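Local atomic coordinates of small ribosomal subunit protein bS6 (Aquifex aeolicus, PDB entry 2J5A), a protein that probably binds 16S ribosomal RNA together with protein bS18 as a structural component of the small ribosomal subunit. Residues Lys39-Arg52 against Ala64-Leu78. Sequence-based numbering, arbitrary orientation.
Sequences KGGEILYEEDWGMR and ARYFLVQFKTENPQL
With CG anti to the backbone N in both Asp48 (chi1 -172°) and Arg65 (chi1 178°), and the arginine chain bent at chi2 (58°), carboxylate and guanidinium meet edge to edge, nearly coplanar. Arg65 grips side-on: NE donates to Asp48 OD1 and NH2 to Asp48 OD2, each at 2.9 Å and each on a syn lone pair. On its anti side, but out of the carboxylate plane, OD1 also accepts from Gly50 N at 2.8 Å, closing an Asx turn, while Lys26 and Glu22 of helix 22-38 form salt bridges with Asp48 OD2 and Arg65 NH1, respectively. Replacing Asp48 with an alanine is likely to leave Arg65 without this two-pronged mate and Gly50 N without its turn-closing acceptor. Alongside, Phe67 CE1 lies 3.4 Å from Asp48 OD2, its ring stacked on Phe29.

Farther along the same face, Ile43 CG2 packs against Val69 CG2 at 3.6 Å, the two side chains crossing at about a right angle. On the other face the Arg52 chain lies against the Tyr66 ring, Arg52 CD 3.5 Å from Tyr66 CD1. A classic bulge interrupts the pairing where Leu44 and Tyr45 both face Gln70: Leu44 N donates to Gln70 O at 2.9 Å, and Tyr45 N only weakly. Beyond it, Asn75 ND2 reaches Lys39 O at 2.7 Å, tying the turn out of helix 22-38 to the turn into helix 78-88. This is a bulged antiparallel beta hairpin in the four-stranded sheet of the ferredoxin-like bS6 fold.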
loop_
_atom_site.group_PDB
_atom_site.type_symbol
_atom_site.label_atom_id
_atom_site.label_comp_id
_atom_site.label_asym_id
_atom_site.label_seq_id
_atom_site.Cartn_x
_atom_site.Cartn_y
_atom_site.Cartn_z
ATOM N N LYS A 39 10.868 -7.923 -1.688
ATOM C CA LYS A 39 11.134 -8.370 -0.327
ATOM C C LYS A 39 10.566 -9.756 0.006
ATOM O O LYS A 39 10.592 -10.180 1.158
ATOM C CB LYS A 39 10.638 -7.324 0.676
ATOM C CG LYS A 39 11.199 -5.933 0.457
ATOM C CD LYS A 39 12.483 -5.704 1.212
ATOM C CE LYS A 39 13.051 -4.324 0.917
ATOM N NZ LYS A 39 13.910 -3.816 2.049
ATOM N N GLY A 40 10.090 -10.468 -1.011
ATOM C CA GLY A 40 9.576 -11.827 -0.859
ATOM C C GLY A 40 8.065 -11.888 -0.699
ATOM O O GLY A 40 7.538 -12.833 -0.097
ATOM N N GLY A 41 7.361 -10.892 -1.234
ATOM C CA GLY A 41 5.910 -10.861 -1.141
ATOM C C GLY A 41 5.265 -11.155 -2.476
ATOM O O GLY A 41 5.768 -10.740 -3.504
ATOM N N GLU A 42 4.145 -11.865 -2.456
ATOM C CA GLU A 42 3.394 -12.131 -3.677
ATOM C C GLU A 42 2.141 -11.283 -3.668
ATOM O O GLU A 42 1.346 -11.377 -2.744
ATOM C CB GLU A 42 3.019 -13.604 -3.785
ATOM C CG GLU A 42 2.413 -13.971 -5.131
ATOM C CD GLU A 42 2.152 -15.456 -5.274
ATOM O OE1 GLU A 42 3.104 -16.259 -5.127
ATOM O OE2 GLU A 42 0.991 -15.818 -5.549
ATOM N N ILE A 43 1.977 -10.464 -4.702
ATOM C CA ILE A 43 0.818 -9.591 -4.838
ATOM C C ILE A 43 -0.395 -10.437 -5.238
ATOM O O ILE A 43 -0.385 -11.078 -6.287
ATOM C CB ILE A 43 1.037 -8.478 -5.902
ATOM C CG1 ILE A 43 2.302 -7.649 -5.589
ATOM C CG2 ILE A 43 -0.200 -7.572 -6.005
ATOM C CD1 ILE A 43 2.230 -6.771 -4.323
ATOM N N LEU A 44 -1.424 -10.413 -4.389
ATOM C CA LEU A 44 -2.641 -11.196 -4.567
ATOM C C LEU A 44 -3.803 -10.390 -5.113
ATOM O O LEU A 44 -4.729 -10.949 -5.688
ATOM C CB LEU A 44 -3.077 -11.790 -3.225
ATOM C CG LEU A 44 -2.048 -12.632 -2.461
ATOM C CD1 LEU A 44 -2.668 -13.081 -1.170
ATOM C CD2 LEU A 44 -1.581 -13.839 -3.277
ATOM N N TYR A 45 -3.779 -9.080 -4.903
ATOM C CA TYR A 45 -4.932 -8.259 -5.195
ATOM C C TYR A 45 -4.561 -6.787 -5.107
ATOM O O TYR A 45 -3.600 -6.414 -4.417
ATOM C CB TYR A 45 -6.048 -8.583 -4.205
ATOM C CG TYR A 45 -7.326 -7.840 -4.456
ATOM C CD1 TYR A 45 -8.150 -8.174 -5.524
ATOM C CD2 TYR A 45 -7.697 -6.785 -3.649
ATOM C CE1 TYR A 45 -9.322 -7.489 -5.754
ATOM C CE2 TYR A 45 -8.864 -6.096 -3.868
ATOM C CZ TYR A 45 -9.675 -6.452 -4.912
ATOM O OH TYR A 45 -10.843 -5.753 -5.110
ATOM N N GLU A 46 -5.313 -5.963 -5.827
ATOM C CA GLU A 46 -5.067 -4.543 -5.872
ATOM C C GLU A 46 -6.304 -3.786 -6.304
ATOM O O GLU A 46 -7.067 -4.276 -7.128
ATOM C CB GLU A 46 -3.874 -4.232 -6.789
ATOM C CG GLU A 46 -4.099 -4.384 -8.292
ATOM C CD GLU A 46 -2.783 -4.326 -9.076
ATOM O OE1 GLU A 46 -2.096 -5.363 -9.162
ATOM O OE2 GLU A 46 -2.418 -3.244 -9.579
ATOM N N GLU A 47 -6.497 -2.602 -5.712
ATOM C CA GLU A 47 -7.590 -1.683 -6.032
ATOM C C GLU A 47 -7.010 -0.260 -6.167
ATOM O O GLU A 47 -6.160 0.163 -5.361
ATOM C CB GLU A 47 -8.656 -1.697 -4.912
ATOM C CG GLU A 47 -9.736 -2.772 -5.056
ATOM C CD GLU A 47 -10.572 -3.009 -3.804
ATOM O OE1 GLU A 47 -10.328 -2.393 -2.731
ATOM O OE2 GLU A 47 -11.494 -3.853 -3.888
ATOM N N ASP A 48 -7.492 0.466 -7.174
ATOM C CA ASP A 48 -7.267 1.885 -7.303
ATOM C C ASP A 48 -8.544 2.567 -6.869
ATOM O O ASP A 48 -9.596 2.309 -7.422
ATOM C CB ASP A 48 -6.966 2.229 -8.746
ATOM C CG ASP A 48 -6.539 3.664 -8.938
ATOM O OD1 ASP A 48 -6.835 4.545 -8.088
ATOM O OD2 ASP A 48 -5.905 3.898 -9.980
ATOM N N TRP A 49 -8.456 3.416 -5.858
ATOM C CA TRP A 49 -9.621 4.080 -5.309
ATOM C C TRP A 49 -9.715 5.511 -5.801
ATOM O O TRP A 49 -10.620 6.235 -5.406
ATOM C CB TRP A 49 -9.585 4.021 -3.768
ATOM C CG TRP A 49 -10.059 2.713 -3.302
ATOM C CD1 TRP A 49 -9.324 1.567 -3.188
ATOM C CD2 TRP A 49 -11.402 2.365 -2.958
ATOM N NE1 TRP A 49 -10.121 0.534 -2.791
ATOM C CE2 TRP A 49 -11.404 0.992 -2.636
ATOM C CE3 TRP A 49 -12.608 3.078 -2.899
ATOM C CZ2 TRP A 49 -12.552 0.321 -2.247
ATOM C CZ3 TRP A 49 -13.747 2.408 -2.518
ATOM C CH2 TRP A 49 -13.712 1.044 -2.194
ATOM N N GLY A 50 -8.783 5.926 -6.663
ATOM C CA GLY A 50 -8.804 7.268 -7.196
ATOM C C GLY A 50 -8.678 8.362 -6.161
ATOM O O GLY A 50 -8.240 8.135 -5.024
ATOM N N MET A 51 -9.047 9.573 -6.574
ATOM C CA MET A 51 -8.928 10.761 -5.725
ATOM C C MET A 51 -10.034 10.755 -4.689
ATOM O O MET A 51 -11.205 10.524 -5.022
ATOM C CB MET A 51 -9.005 12.046 -6.568
ATOM C CG MET A 51 -7.947 12.157 -7.659
ATOM S SD MET A 51 -6.231 11.984 -7.060
ATOM C CE MET A 51 -6.085 13.324 -5.882
ATOM N N ARG A 52 -9.665 10.975 -3.437
ATOM C CA ARG A 52 -10.621 11.005 -2.346
ATOM C C ARG A 52 -10.366 12.204 -1.468
ATOM O O ARG A 52 -9.221 12.580 -1.245
ATOM C CB ARG A 52 -10.517 9.757 -1.483
ATOM C CG ARG A 52 -11.019 8.524 -2.148
ATOM C CD ARG A 52 -10.775 7.292 -1.295
ATOM N NE ARG A 52 -11.690 7.191 -0.158
ATOM C CZ ARG A 52 -12.951 6.772 -0.238
ATOM N NH1 ARG A 52 -13.479 6.424 -1.415
ATOM N NH2 ARG A 52 -13.697 6.706 0.862
ATOM N N ALA A 64 -6.404 13.213 -1.795
ATOM C CA ALA A 64 -5.246 12.345 -2.049
ATOM C C ALA A 64 -5.619 11.156 -2.919
ATOM O O ALA A 64 -6.777 10.788 -2.992
ATOM C CB ALA A 64 -4.643 11.865 -0.721
ATOM N N ARG A 65 -4.625 10.552 -3.561
ATOM C CA ARG A 65 -4.841 9.366 -4.379
ATOM C C ARG A 65 -4.612 8.065 -3.568
ATOM O O ARG A 65 -3.493 7.802 -3.099
ATOM C CB ARG A 65 -3.916 9.393 -5.599
ATOM C CG ARG A 65 -4.037 8.160 -6.483
ATOM C CD ARG A 65 -5.458 7.949 -6.991
ATOM N NE ARG A 65 -5.437 7.100 -8.171
ATOM C CZ ARG A 65 -5.174 7.533 -9.406
ATOM N NH1 ARG A 65 -4.928 8.812 -9.644
ATOM N NH2 ARG A 65 -5.172 6.671 -10.407
ATOM N N TYR A 66 -5.666 7.254 -3.452
ATOM C CA TYR A 66 -5.650 6.047 -2.648
ATOM C C TYR A 66 -5.492 4.813 -3.485
ATOM O O TYR A 66 -6.246 4.606 -4.432
ATOM C CB TYR A 66 -6.942 5.910 -1.832
ATOM C CG TYR A 66 -6.960 6.689 -0.532
ATOM C CD1 TYR A 66 -7.408 7.995 -0.499
ATOM C CD2 TYR A 66 -6.556 6.114 0.649
ATOM C CE1 TYR A 66 -7.440 8.724 0.680
ATOM C CE2 TYR A 66 -6.591 6.827 1.839
ATOM C CZ TYR A 66 -7.041 8.136 1.837
ATOM O OH TYR A 66 -7.090 8.858 2.994
ATOM N N PHE A 67 -4.513 3.989 -3.105
ATOM C CA PHE A 67 -4.326 2.655 -3.644
ATOM C C PHE A 67 -4.386 1.623 -2.506
ATOM O O PHE A 67 -4.082 1.930 -1.362
ATOM C CB PHE A 67 -2.973 2.513 -4.364
ATOM C CG PHE A 67 -2.802 3.405 -5.568
ATOM C CD1 PHE A 67 -3.378 3.071 -6.784
ATOM C CD2 PHE A 67 -2.015 4.548 -5.502
ATOM C CE1 PHE A 67 -3.217 3.856 -7.874
ATOM C CE2 PHE A 67 -1.843 5.345 -6.620
ATOM C CZ PHE A 67 -2.462 5.004 -7.806
ATOM N N LEU A 68 -4.724 0.384 -2.862
ATOM C CA LEU A 68 -4.798 -0.743 -1.929
ATOM C C LEU A 68 -4.182 -1.954 -2.591
ATOM O O LEU A 68 -4.491 -2.242 -3.752
ATOM C CB LEU A 68 -6.267 -1.060 -1.572
ATOM C CG LEU A 68 -6.580 -2.180 -0.565
ATOM C CD1 LEU A 68 -7.923 -1.905 0.082
ATOM C CD2 LEU A 68 -6.537 -3.597 -1.180
ATOM N N VAL A 69 -3.326 -2.661 -1.846
ATOM C CA VAL A 69 -2.708 -3.908 -2.325
ATOM C C VAL A 69 -2.734 -4.981 -1.206
ATOM O O VAL A 69 -2.528 -4.684 -0.020
ATOM C CB VAL A 69 -1.273 -3.657 -2.921
ATOM C CG1 VAL A 69 -0.259 -3.384 -1.850
ATOM C CG2 VAL A 69 -0.811 -4.842 -3.808
ATOM N N GLN A 70 -3.067 -6.207 -1.589
ATOM C CA GLN A 70 -2.959 -7.350 -0.690
ATOM C C GLN A 70 -1.848 -8.236 -1.193
ATOM O O GLN A 70 -1.579 -8.317 -2.413
ATOM C CB GLN A 70 -4.254 -8.155 -0.587
ATOM C CG GLN A 70 -5.474 -7.338 -0.199
ATOM C CD GLN A 70 -6.730 -8.176 -0.191
ATOM O OE1 GLN A 70 -6.846 -9.130 -0.956
ATOM N NE2 GLN A 70 -7.674 -7.837 0.692
ATOM N N PHE A 71 -1.168 -8.856 -0.246
ATOM C CA PHE A 71 -0.023 -9.677 -0.565
ATOM C C PHE A 71 0.201 -10.721 0.522
ATOM O O PHE A 71 -0.343 -10.614 1.630
ATOM C CB PHE A 71 1.223 -8.809 -0.797
ATOM C CG PHE A 71 1.722 -8.084 0.436
ATOM C CD1 PHE A 71 1.197 -6.852 0.794
ATOM C CD2 PHE A 71 2.747 -8.615 1.204
ATOM C CE1 PHE A 71 1.660 -6.174 1.920
ATOM C CE2 PHE A 71 3.220 -7.953 2.343
ATOM C CZ PHE A 71 2.671 -6.719 2.695
ATOM N N LYS A 72 0.958 -11.759 0.164
ATOM C CA LYS A 72 1.350 -12.800 1.109
ATOM C C LYS A 72 2.870 -12.893 1.158
ATOM O O LYS A 72 3.546 -12.590 0.183
ATOM C CB LYS A 72 0.689 -14.145 0.778
ATOM C CG LYS A 72 1.045 -14.784 -0.568
ATOM C CD LYS A 72 0.357 -16.171 -0.684
ATOM C CE LYS A 72 0.386 -16.769 -2.087
ATOM N NZ LYS A 72 -0.655 -17.859 -2.216
ATOM N N THR A 73 3.410 -13.260 2.309
ATOM C CA THR A 73 4.863 -13.371 2.452
ATOM C C THR A 73 5.249 -14.207 3.664
ATOM O O THR A 73 4.524 -14.244 4.656
ATOM C CB THR A 73 5.539 -11.986 2.623
ATOM O OG1 THR A 73 6.963 -12.128 2.533
ATOM C CG2 THR A 73 5.200 -11.376 3.970
ATOM N N GLU A 74 6.410 -14.842 3.578
ATOM C CA GLU A 74 7.024 -15.510 4.737
ATOM C C GLU A 74 8.013 -14.576 5.464
ATOM O O GLU A 74 8.522 -14.911 6.541
ATOM C CB GLU A 74 7.663 -16.846 4.306
ATOM C CG GLU A 74 6.678 -17.707 3.475
ATOM C CD GLU A 74 6.762 -19.217 3.733
ATOM O OE1 GLU A 74 6.506 -19.673 4.877
ATOM O OE2 GLU A 74 7.030 -19.957 2.758
ATOM N N ASN A 75 8.233 -13.384 4.891
ATOM C CA ASN A 75 9.125 -12.381 5.451
ATOM C C ASN A 75 8.445 -11.575 6.551
ATOM O O ASN A 75 7.640 -10.673 6.268
ATOM C CB ASN A 75 9.581 -11.448 4.336
ATOM C CG ASN A 75 10.747 -10.580 4.738
ATOM O OD1 ASN A 75 11.017 -10.384 5.929
ATOM N ND2 ASN A 75 11.455 -10.050 3.738
ATOM N N PRO A 76 8.801 -11.841 7.817
ATOM C CA PRO A 76 8.022 -11.270 8.906
ATOM C C PRO A 76 8.280 -9.777 9.049
ATOM O O PRO A 76 7.496 -9.083 9.681
ATOM C CB PRO A 76 8.553 -12.023 10.140
ATOM C CG PRO A 76 9.972 -12.283 9.810
ATOM C CD PRO A 76 9.961 -12.606 8.324
ATOM N N GLN A 77 9.379 -9.302 8.473
ATOM C CA GLN A 77 9.721 -7.877 8.516
ATOM C C GLN A 77 9.140 -7.019 7.372
ATOM O O GLN A 77 9.314 -5.800 7.378
ATOM C CB GLN A 77 11.248 -7.713 8.574
ATOM C CG GLN A 77 11.817 -7.765 10.005
ATOM C CD GLN A 77 11.436 -6.527 10.836
ATOM O OE1 GLN A 77 11.595 -5.385 10.379
ATOM N NE2 GLN A 77 10.937 -6.753 12.052
ATOM N N LEU A 78 8.431 -7.630 6.419
ATOM C CA LEU A 78 7.963 -6.893 5.230
ATOM C C LEU A 78 7.042 -5.724 5.615
ATOM O O LEU A 78 7.207 -4.624 5.099
ATOM C CB LEU A 78 7.284 -7.815 4.213
ATOM C CG LEU A 78 7.654 -7.501 2.755
ATOM C CD1 LEU A 78 7.167 -8.579 1.797
ATOM C CD2 LEU A 78 7.139 -6.109 2.339
HETATM O O HOH W 1 8.613 -14.800 1.944
#